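Local atomic coordinates of RNA-dependent RNA polymerase (PDB entry 6DX3), a protein that contains a viral OTU cysteine protease domain, which probably removes ubiquitin from its conjugates in the infected host cell. Residues 112-117 with 140-145. Sequence-based numbering, arbitrary orientation.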
ATOM      1  N   ALA A 112      11.005  -2.975  -3.601  1.00 27.66           N
ATOM      2  CA  ALA A 112      10.782  -4.412  -3.519  1.00 27.90           C
ATOM      3  C   ALA A 112      10.396  -5.042  -4.851  1.00 26.02           C
ATOM      4  O   ALA A 112      10.341  -6.273  -4.934  1.00 28.36           O
ATOM      5  CB  ALA A 112       9.697  -4.715  -2.483  1.00 27.80           C
ATOM      6  N   LYS A 113      10.131  -4.242  -5.883  1.00 32.04           N
ATOM      7  CA  LYS A 113       9.693  -4.753  -7.181  1.00 32.15           C
ATOM      8  C   LYS A 113       8.489  -5.681  -7.016  1.00 31.28           C
ATOM      9  O   LYS A 113       8.476  -6.822  -7.484  1.00 31.84           O
ATOM     10  CB  LYS A 113      10.836  -5.457  -7.913  1.00 35.51           C
ATOM     11  CG  LYS A 113      11.842  -4.509  -8.548  1.00 38.20           C
ATOM     12  CD  LYS A 113      13.117  -5.232  -8.934  1.00 42.79           C
ATOM     13  CE  LYS A 113      14.276  -4.818  -8.044  1.00 46.23           C
ATOM     14  NZ  LYS A 113      13.929  -4.952  -6.601  1.00 45.92           N
ATOM     15  N   VAL A 114       7.478  -5.182  -6.313  1.00 30.43           N
ATOM     16  CA  VAL A 114       6.232  -5.900  -6.084  1.00 30.61           C
ATOM     17  C   VAL A 114       5.085  -4.935  -6.343  1.00 27.88           C
ATOM     18  O   VAL A 114       5.193  -3.739  -6.053  1.00 27.26           O
ATOM     19  CB  VAL A 114       6.160  -6.484  -4.654  1.00 31.94           C
ATOM     20  CG1 VAL A 114       6.211  -5.371  -3.612  1.00 30.85           C
ATOM     21  CG2 VAL A 114       4.902  -7.329  -4.475  1.00 31.49           C
ATOM     22  N   THR A 115       3.998  -5.449  -6.905  1.00 26.81           N
ATOM     23  CA  THR A 115       2.835  -4.632  -7.213  1.00 26.83           C
ATOM     24  C   THR A 115       1.924  -4.554  -5.996  1.00 26.12           C
ATOM     25  O   THR A 115       1.721  -5.549  -5.294  1.00 25.33           O
ATOM     26  CB  THR A 115       2.080  -5.205  -8.414  1.00 26.60           C
ATOM     27  OG1 THR A 115       2.945  -5.226  -9.557  1.00 27.32           O
ATOM     28  CG2 THR A 115       0.856  -4.366  -8.733  1.00 25.91           C
ATOM     29  N   VAL A 116       1.395  -3.360  -5.737  1.00 24.19           N
ATOM     30  CA  VAL A 116       0.508  -3.121  -4.604  1.00 23.57           C
ATOM     31  C   VAL A 116      -0.769  -2.466  -5.105  1.00 23.69           C
ATOM     32  O   VAL A 116      -0.719  -1.443  -5.797  1.00 24.03           O
ATOM     33  CB  VAL A 116       1.170  -2.243  -3.525  1.00 24.29           C
ATOM     34  CG1 VAL A 116       0.195  -2.000  -2.379  1.00 23.30           C
ATOM     35  CG2 VAL A 116       2.448  -2.894  -3.012  1.00 26.55           C
ATOM     36  N   TYR A 117      -1.909  -3.057  -4.758  1.00 23.10           N
ATOM     37  CA  TYR A 117      -3.217  -2.455  -4.972  1.00 23.84           C
ATOM     38  C   TYR A 117      -3.661  -1.801  -3.672  1.00 24.11           C
ATOM     39  O   TYR A 117      -3.564  -2.415  -2.604  1.00 25.58           O
ATOM     40  CB  TYR A 117      -4.251  -3.499  -5.399  1.00 24.73           C
ATOM     41  CG  TYR A 117      -4.075  -4.083  -6.787  1.00 26.10           C
ATOM     42  CD1 TYR A 117      -5.122  -4.070  -7.697  1.00 27.15           C
ATOM     43  CD2 TYR A 117      -2.878  -4.671  -7.175  1.00 26.51           C
ATOM     44  CE1 TYR A 117      -4.978  -4.610  -8.959  1.00 28.40           C
ATOM     45  CE2 TYR A 117      -2.723  -5.212  -8.436  1.00 27.96           C
ATOM     46  CZ  TYR A 117      -3.778  -5.179  -9.323  1.00 29.02           C
ATOM     47  OH  TYR A 117      -3.635  -5.717 -10.581  1.00 30.10           O
ATOM     48  N   GLU A 140      -1.632 -11.887  -7.779  1.00 38.66           N
ATOM     49  CA  GLU A 140      -0.209 -12.055  -7.511  1.00 38.96           C
ATOM     50  C   GLU A 140       0.436 -10.770  -7.011  1.00 36.30           C
ATOM     51  O   GLU A 140       1.654 -10.598  -7.136  1.00 37.26           O
ATOM     52  CB  GLU A 140       0.514 -12.565  -8.757  1.00 41.78           C
ATOM     53  CG  GLU A 140      -0.084 -12.090 -10.060  1.00 43.65           C
ATOM     54  CD  GLU A 140       0.382 -12.916 -11.238  1.00 47.68           C
ATOM     55  OE1 GLU A 140       1.517 -12.691 -11.710  1.00 49.29           O
ATOM     56  OE2 GLU A 140      -0.384 -13.795 -11.687  1.00 49.70           O
ATOM     57  N   SER A 141      -0.359  -9.864  -6.451  1.00 32.46           N
ATOM     58  CA  SER A 141       0.113  -8.601  -5.909  1.00 29.67           C
ATOM     59  C   SER A 141      -0.320  -8.476  -4.453  1.00 27.76           C
ATOM     60  O   SER A 141      -1.094  -9.285  -3.936  1.00 27.21           O
ATOM     61  CB  SER A 141      -0.424  -7.416  -6.721  1.00 29.48           C
ATOM     62  OG  SER A 141      -0.129  -7.560  -8.099  1.00 31.54           O
ATOM     63  N   ILE A 142       0.185  -7.441  -3.799  1.00 26.96           N
ATOM     64  CA  ILE A 142      -0.246  -7.088  -2.453  1.00 26.88           C
ATOM     65  C   ILE A 142      -1.481  -6.206  -2.556  1.00 27.44           C
ATOM     66  O   ILE A 142      -1.479  -5.193  -3.266  1.00 28.72           O
ATOM     67  CB  ILE A 142       0.876  -6.375  -1.684  1.00 26.58           C
ATOM     68  CG1 ILE A 142       2.058  -7.327  -1.464  1.00 25.74           C
ATOM     69  CG2 ILE A 142       0.349  -5.829  -0.363  1.00 26.21           C
ATOM     70  CD1 ILE A 142       3.314  -6.633  -0.994  1.00 25.22           C
ATOM     71  N   ASN A 143      -2.544  -6.593  -1.859  1.00 26.68           N
ATOM     72  CA  ASN A 143      -3.766  -5.803  -1.794  1.00 24.32           C
ATOM     73  C   ASN A 143      -3.952  -5.297  -0.372  1.00 24.64           C
ATOM     74  O   ASN A 143      -3.878  -6.078   0.583  1.00 25.65           O
ATOM     75  CB  ASN A 143      -4.976  -6.627  -2.235  1.00 24.87           C
ATOM     76  CG  ASN A 143      -4.880  -7.074  -3.681  1.00 27.66           C
ATOM     77  OD1 ASN A 143      -5.385  -6.406  -4.584  1.00 27.85           O
ATOM     78  ND2 ASN A 143      -4.225  -8.209  -3.911  1.00 27.48           N
ATOM     79  N   ILE A 144      -4.168  -3.988  -0.234  1.00 24.31           N
ATOM     80  CA  ILE A 144      -4.444  -3.374   1.056  1.00 23.96           C
ATOM     81  C   ILE A 144      -5.683  -2.499   0.923  1.00 25.53           C
ATOM     82  O   ILE A 144      -6.075  -2.097  -0.174  1.00 26.10           O
ATOM     83  CB  ILE A 144      -3.253  -2.551   1.598  1.00 22.11           C
ATOM     84  CG1 ILE A 144      -2.954  -1.361   0.692  1.00 18.88           C
ATOM     85  CG2 ILE A 144      -2.013  -3.417   1.749  1.00 22.74           C
ATOM     86  CD1 ILE A 144      -1.821  -0.505   1.194  1.00 16.68           C
ATOM     87  N   MET A 145      -6.301  -2.209   2.067  1.00 26.26           N
ATOM     88  CA  MET A 145      -7.569  -1.493   2.131  1.00 26.07           C
ATOM     89  C   MET A 145      -7.359  -0.177   2.864  1.00 23.83           C
ATOM     90  O   MET A 145      -6.951  -0.171   4.030  1.00 22.85           O
ATOM     91  CB  MET A 145      -8.636  -2.338   2.833  1.00 28.11           C
ATOM     92  CG  MET A 145     -10.071  -1.839   2.661  1.00 31.33           C
ATOM     93  SD  MET A 145     -11.270  -3.004   3.350  1.00 34.50           S
ATOM     94  CE  MET A 145     -12.648  -1.932   3.706  1.00 35.39           C
TER
HETATM   95  O   HOH W   1       3.866  -8.470  -7.367  1.00 31.67           O
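Tyr117 and Asn143 stand side by side on one face of the central mixed sheet of the OTU-like protease fold, where strands 116-121 and 142-147 begin as parallel neighbours. Their side chains point the same way, with ring and amide planes 41° apart, and Asn143 OD1 lies 3.2 Å from Tyr117 CB. That oxygen accepts a hydrogen bond from Trp119 NE1, while ND2 hydrogen-bonds to Met138 O. Ser141 OG lies at the ring edge, 3.5 Å from Tyr117 CE2. With OG anti to its own carbonyl carbon (chi1 -54°), Ser141 also packs against Thr115 CB and CG2 and hydrogen-bonds to Pro137 O. Asp136 gives its carbonyl to Tyr117 OH and its N-H to Thr115 OG1. On the opposite face, the side chains of Ile142 and Val114 cross at about a right angle, with Ile142 CD1 3.9 Å from Val114 CG2, and Val116 CG2 leans on Ile142 CB; Met49 of helix 40-49 packs against Val114 and Ile142. Backbone hydrogen bonds run from Ile142 N to Thr115 O and from Ile144 N to Tyr117 O. A third, from Tyr117 N to Ile142 O, measures 2.6 Å, and Val116 CA approaches Ile142 O at 3.2 Å.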